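Side-chain contacts in aminopentol aminotransferase (Sphingopyxis macrogoltabida, PDB 6HBS), which deaminates aminopentol, the hydrolysed form of fumonisin B1, to 2-keto-HFB1 with the help of pyridoxal 5'-phosphate, passing the amino group preferably to pyruvate: residues G318-A323 with D387-T392; E312-S317 with P341-Q346. All blocks are in the same frame, centred on the assembly; numbering follows the deposited sequence.

Of the four segments, the first two along the chain from the N terminus are successive pieces of helix 310-332, E312-S317 and then G318-A323. The chain leaves this helix, runs through strand 336-339 and enters the loop P341-Q346, which folds back on E312-S317 in contact 2 and closes a loop with 23 residues between the segments. Further on, helix 386-405 returns to G318-A323 in contact 1, closing a longer loop with 63 residues between. The two closures therefore cross, with segments alternating along the chain. Helix 310-332 serves both, and they meet where the methyl CB of A342 lies 3.5 Å from C of G318.

Contact 1 (G318-A323 with D387-T392); sequences GAALRA and DDVTET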
loop_
_atom_site.group_PDB
_atom_site.type_symbol
_atom_site.label_atom_id
_atom_site.label_comp_id
_atom_site.label_asym_id
_atom_site.label_seq_id
_atom_site.Cartn_x
_atom_site.Cartn_y
_atom_site.Cartn_z
ATOM N N GLY A 318 22.210 1.114 -21.018
ATOM C CA GLY A 318 21.986 -0.344 -20.979
ATOM C C GLY A 318 22.729 -1.062 -22.093
ATOM O O GLY A 318 23.390 -2.078 -21.847
ATOM N N ALA A 319 22.623 -0.516 -23.316
ATOM C CA ALA A 319 23.264 -1.117 -24.514
ATOM C C ALA A 319 24.798 -1.107 -24.350
ATOM O O ALA A 319 25.485 -2.113 -24.669
ATOM C CB ALA A 319 22.805 -0.369 -25.741
ATOM N N ALA A 320 25.341 0.006 -23.815
ATOM C CA ALA A 320 26.799 0.155 -23.619
ATOM C C ALA A 320 27.291 -0.872 -22.610
ATOM O O ALA A 320 28.368 -1.458 -22.782
ATOM C CB ALA A 320 27.183 1.560 -23.178
ATOM N N LEU A 321 26.543 -1.044 -21.517
ATOM C CA LEU A 321 26.931 -1.997 -20.508
ATOM C C LEU A 321 26.919 -3.400 -21.119
ATOM O O LEU A 321 27.843 -4.193 -20.841
ATOM C CB LEU A 321 25.969 -1.934 -19.313
ATOM C CG LEU A 321 26.191 -2.997 -18.249
ATOM C CD1 LEU A 321 27.533 -2.829 -17.567
ATOM C CD2 LEU A 321 25.062 -2.980 -17.220
ATOM N N ARG A 322 25.860 -3.713 -21.861
ATOM C CA ARG A 322 25.667 -5.050 -22.492
ATOM C C ARG A 322 26.835 -5.370 -23.451
ATOM O O ARG A 322 27.432 -6.450 -23.370
ATOM C CB ARG A 322 24.338 -5.105 -23.245
ATOM C CG ARG A 322 24.117 -6.411 -24.008
ATOM C CD ARG A 322 22.666 -6.666 -24.366
ATOM N NE ARG A 322 21.940 -6.987 -23.140
ATOM C CZ ARG A 322 20.663 -7.347 -23.107
ATOM N NH1 ARG A 322 19.953 -7.342 -24.229
ATOM N NH2 ARG A 322 20.121 -7.716 -21.955
ATOM N N ALA A 323 27.147 -4.428 -24.344
ATOM C CA ALA A 323 28.292 -4.547 -25.293
ATOM C C ALA A 323 29.600 -4.770 -24.535
ATOM O O ALA A 323 30.391 -5.662 -24.881
ATOM C CB ALA A 323 28.386 -3.311 -26.148
ATOM N N ASP A 387 30.293 7.859 -17.727
ATOM C CA ASP A 387 31.352 7.583 -16.741
ATOM C C ASP A 387 30.934 6.460 -15.790
ATOM O O ASP A 387 31.788 5.640 -15.361
ATOM C CB ASP A 387 31.736 8.778 -15.865
ATOM C CG ASP A 387 33.063 8.539 -15.134
ATOM O OD1 ASP A 387 33.064 7.958 -14.011
ATOM O OD2 ASP A 387 34.109 8.876 -15.721
ATOM N N ASP A 388 29.649 6.446 -15.385
ATOM C CA ASP A 388 29.200 5.343 -14.537
ATOM C C ASP A 388 29.433 4.000 -15.241
ATOM O O ASP A 388 29.876 3.065 -14.633
ATOM C CB ASP A 388 27.719 5.472 -14.177
ATOM C CG ASP A 388 27.433 6.646 -13.269
ATOM O OD1 ASP A 388 28.354 7.071 -12.557
ATOM O OD2 ASP A 388 26.304 7.154 -13.325
ATOM N N VAL A 389 29.043 3.904 -16.515
ATOM C CA VAL A 389 29.191 2.652 -17.282
ATOM C C VAL A 389 30.689 2.317 -17.447
ATOM O O VAL A 389 31.096 1.172 -17.262
ATOM C CB VAL A 389 28.437 2.715 -18.622
ATOM C CG1 VAL A 389 28.636 1.431 -19.425
ATOM C CG2 VAL A 389 26.944 2.968 -18.416
ATOM N N THR A 390 31.536 3.328 -17.684
ATOM C CA THR A 390 32.961 3.064 -17.806
ATOM C C THR A 390 33.494 2.482 -16.509
ATOM O O THR A 390 34.205 1.465 -16.540
ATOM C CB THR A 390 33.753 4.319 -18.197
ATOM O OG1 THR A 390 33.240 4.760 -19.444
ATOM C CG2 THR A 390 35.226 4.057 -18.364
ATOM N N GLU A 391 33.150 3.107 -15.376
ATOM C CA GLU A 391 33.633 2.658 -14.073
ATOM C C GLU A 391 33.015 1.297 -13.716
ATOM O O GLU A 391 33.654 0.465 -13.050
ATOM C CB GLU A 391 33.341 3.705 -12.987
ATOM C CG GLU A 391 34.368 4.826 -12.948
ATOM C CD GLU A 391 35.821 4.357 -12.896
ATOM O OE1 GLU A 391 36.194 3.665 -11.926
ATOM O OE2 GLU A 391 36.556 4.623 -13.866
ATOM N N THR A 392 31.772 1.061 -14.153
ATOM C CA THR A 392 31.153 -0.238 -13.902
ATOM C C THR A 392 32.021 -1.344 -14.528
ATOM O O THR A 392 32.300 -2.377 -13.927
ATOM C CB THR A 392 29.719 -0.228 -14.432
ATOM O OG1 THR A 392 28.985 0.719 -13.644
ATOM C CG2 THR A 392 29.096 -1.596 -14.385
#
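V389 sets its CG1 methyl against the backbone of L321 where two helices of the C-terminal small domain of this fold-type-I, class-III aminotransferase run nearly parallel, their segment axes inclined by 19° and 9.9 Å apart at closest approach. The closer-packed part is the buried one, where V389, L321 and T392 meet. With CG1 anti to the backbone N (chi1 178°), V389 brings that methyl to 3.9 Å from the L321 N and 4.0 Å from its CA; a short branched residue suits the spot because it covers helix backbone without driving the helices apart. One turn along, the CD1 methyl of L321 meets CG2 of T392 at 3.8 Å, the side chains crossing at about a right angle. L321 is long enough to span the gap and touches Y58, while D388 holds R46 in a salt bridge.

On the solvent side A320 offers a single methyl, its CB 4.0 Å from CG1 of V389; an alanine suits this exposed edge, since one methyl is enough to touch V389. T392 suits the boundary between greasy and polar surroundings: its methyl faces L321, and its hydroxyl bonds to Y58 OH and to its own helix. There OG1 donates to the carbonyl O of D388 at 2.7 Å, from 40° above the carbonyl plane, on the face opposite T392 N, which shares this oxygen.

Contact 2 (E312-S317 with P341-Q346); sequences ETLIAS and PAQMPQ
The carboxamide of Q343 is sandwiched: I315 lies over one face and the CB edge of the P341 ring over the other. CG1 of I315 stands above CD of Q343 at 3.6 Å, and CD1 of I315 continues along the same face to 3.7 Å from NE2, the two side chains running side by side. On the opposite face CB of P341 comes to 3.5 Å from CD of Q343. NE2 donates to the carbonyl O of R237, a bond that anchors one end of the amide while aliphatic carbons cover its faces. Glutamine fits because it combines flat faces for aliphatic cover with a polar end for a backbone carbonyl. A sharp bend (chi2 -92°) turns the amide under I315 and leaves the methylene for L314: CD1 of L314 packs tightly on CB of Q343 at 3.4 Å. L314 reaches there with CG between its backbone N and carbonyl carbon (chi1 63°). With a leucine in place of Q343, the R237 carbonyl would probably lose its donor and the flat slot between I315 and P341 would be poorly filled. The amide can fold back over P341 because P341-M344 is a turn, closed by M344 N donating to P341 O at 3.0 Å. The arrangement is a type I beta turn, in the loop joining strands 336-339 and 346-349, packed against helix 310-332 of the C-terminal small domain.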
loop_
_atom_site.group_PDB
_atom_site.type_symbol
_atom_site.label_atom_id
_atom_site.label_comp_id
_atom_site.label_asym_id
_atom_site.label_seq_id
_atom_site.Cartn_x
_atom_site.Cartn_y
_atom_site.Cartn_z
ATOM N N GLU A 312 15.581 7.110 -24.069
ATOM C CA GLU A 312 16.689 6.886 -25.013
ATOM C C GLU A 312 18.005 6.891 -24.236
ATOM O O GLU A 312 18.866 6.019 -24.446
ATOM C CB GLU A 312 16.641 7.941 -26.112
ATOM C CG GLU A 312 15.404 7.836 -26.968
ATOM C CD GLU A 312 14.134 8.393 -26.343
ATOM O OE1 GLU A 312 14.205 9.168 -25.385
ATOM O OE2 GLU A 312 13.089 7.987 -26.789
ATOM N N THR A 313 18.109 7.795 -23.247
ATOM C CA THR A 313 19.305 7.867 -22.428
ATOM C C THR A 313 19.538 6.533 -21.694
ATOM O O THR A 313 20.654 5.959 -21.720
ATOM C CB THR A 313 19.227 9.061 -21.469
ATOM O OG1 THR A 313 19.096 10.229 -22.282
ATOM C CG2 THR A 313 20.422 9.176 -20.563
ATOM N N LEU A 314 18.519 6.034 -20.979
ATOM C CA LEU A 314 18.758 4.839 -20.105
ATOM C C LEU A 314 18.921 3.572 -20.976
ATOM O O LEU A 314 19.650 2.695 -20.615
ATOM C CB LEU A 314 17.678 4.687 -19.025
ATOM C CG LEU A 314 16.238 4.432 -19.443
ATOM C CD1 LEU A 314 15.973 2.941 -19.611
ATOM C CD2 LEU A 314 15.300 5.031 -18.384
ATOM N N ILE A 315 18.319 3.555 -22.154
ATOM C CA ILE A 315 18.518 2.453 -23.123
ATOM C C ILE A 315 19.977 2.469 -23.642
ATOM O O ILE A 315 20.676 1.436 -23.646
ATOM C CB ILE A 315 17.476 2.523 -24.250
ATOM C CG1 ILE A 315 16.089 2.133 -23.738
ATOM C CG2 ILE A 315 17.875 1.636 -25.434
ATOM C CD1 ILE A 315 15.015 2.254 -24.769
ATOM N N ALA A 316 20.462 3.646 -24.050
ATOM C CA ALA A 316 21.871 3.789 -24.510
ATOM C C ALA A 316 22.833 3.310 -23.418
ATOM O O ALA A 316 23.740 2.551 -23.681
ATOM C CB ALA A 316 22.125 5.215 -24.921
ATOM N N SER A 317 22.602 3.672 -22.152
ATOM C CA SER A 317 23.475 3.198 -21.066
ATOM C C SER A 317 23.431 1.676 -20.955
ATOM O O SER A 317 24.491 1.032 -20.747
ATOM C CB SER A 317 23.145 3.842 -19.724
ATOM O OG SER A 317 23.305 5.239 -19.837
ATOM N N PRO A 341 15.486 -6.839 -22.360
ATOM C CA PRO A 341 15.956 -5.543 -22.835
ATOM C C PRO A 341 17.223 -5.138 -22.068
ATOM O O PRO A 341 17.319 -5.376 -20.869
ATOM C CB PRO A 341 14.795 -4.587 -22.508
ATOM C CG PRO A 341 13.633 -5.487 -22.194
ATOM C CD PRO A 341 14.218 -6.758 -21.623
ATOM N N ALA A 342 18.164 -4.481 -22.751
ATOM C CA ALA A 342 19.418 -4.063 -22.127
ATOM C C ALA A 342 19.159 -3.088 -20.968
ATOM O O ALA A 342 19.966 -3.034 -20.042
ATOM C CB ALA A 342 20.343 -3.426 -23.140
ATOM N N GLN A 343 18.053 -2.333 -21.020
ATOM C CA GLN A 343 17.691 -1.363 -19.935
ATOM C C GLN A 343 17.060 -2.060 -18.700
ATOM O O GLN A 343 16.834 -1.392 -17.664
ATOM C CB GLN A 343 16.765 -0.270 -20.490
ATOM C CG GLN A 343 15.364 -0.712 -20.916
ATOM C CD GLN A 343 15.214 -1.095 -22.369
ATOM O OE1 GLN A 343 16.141 -1.639 -22.956
ATOM N NE2 GLN A 343 14.047 -0.830 -22.956
ATOM N N MET A 344 16.675 -3.341 -18.814
ATOM C CA MET A 344 16.185 -4.134 -17.675
ATOM C C MET A 344 16.788 -5.524 -17.771
ATOM O O MET A 344 16.062 -6.492 -17.976
ATOM C CB MET A 344 14.661 -4.279 -17.673
ATOM C CG MET A 344 13.950 -2.994 -17.435
ATOM S SD MET A 344 12.131 -3.146 -17.365
ATOM C CE MET A 344 11.840 -4.518 -16.258
ATOM N N PRO A 345 18.124 -5.650 -17.642
ATOM C CA PRO A 345 18.804 -6.881 -18.025
ATOM C C PRO A 345 18.857 -7.945 -16.941
ATOM O O PRO A 345 18.932 -7.647 -15.745
ATOM C CB PRO A 345 20.227 -6.375 -18.383
ATOM C CG PRO A 345 20.448 -5.217 -17.446
ATOM C CD PRO A 345 19.071 -4.586 -17.263
ATOM N N GLN A 346 18.776 -9.195 -17.390
ATOM C CA GLN A 346 19.093 -10.357 -16.576
ATOM C C GLN A 346 20.462 -10.841 -17.075
ATOM O O GLN A 346 20.646 -11.069 -18.277
ATOM C CB GLN A 346 18.007 -11.417 -16.748
ATOM C CG GLN A 346 18.146 -12.638 -15.860
ATOM C CD GLN A 346 17.509 -12.414 -14.511
ATOM O OE1 GLN A 346 18.024 -11.634 -13.710
ATOM N NE2 GLN A 346 16.389 -13.099 -14.263
#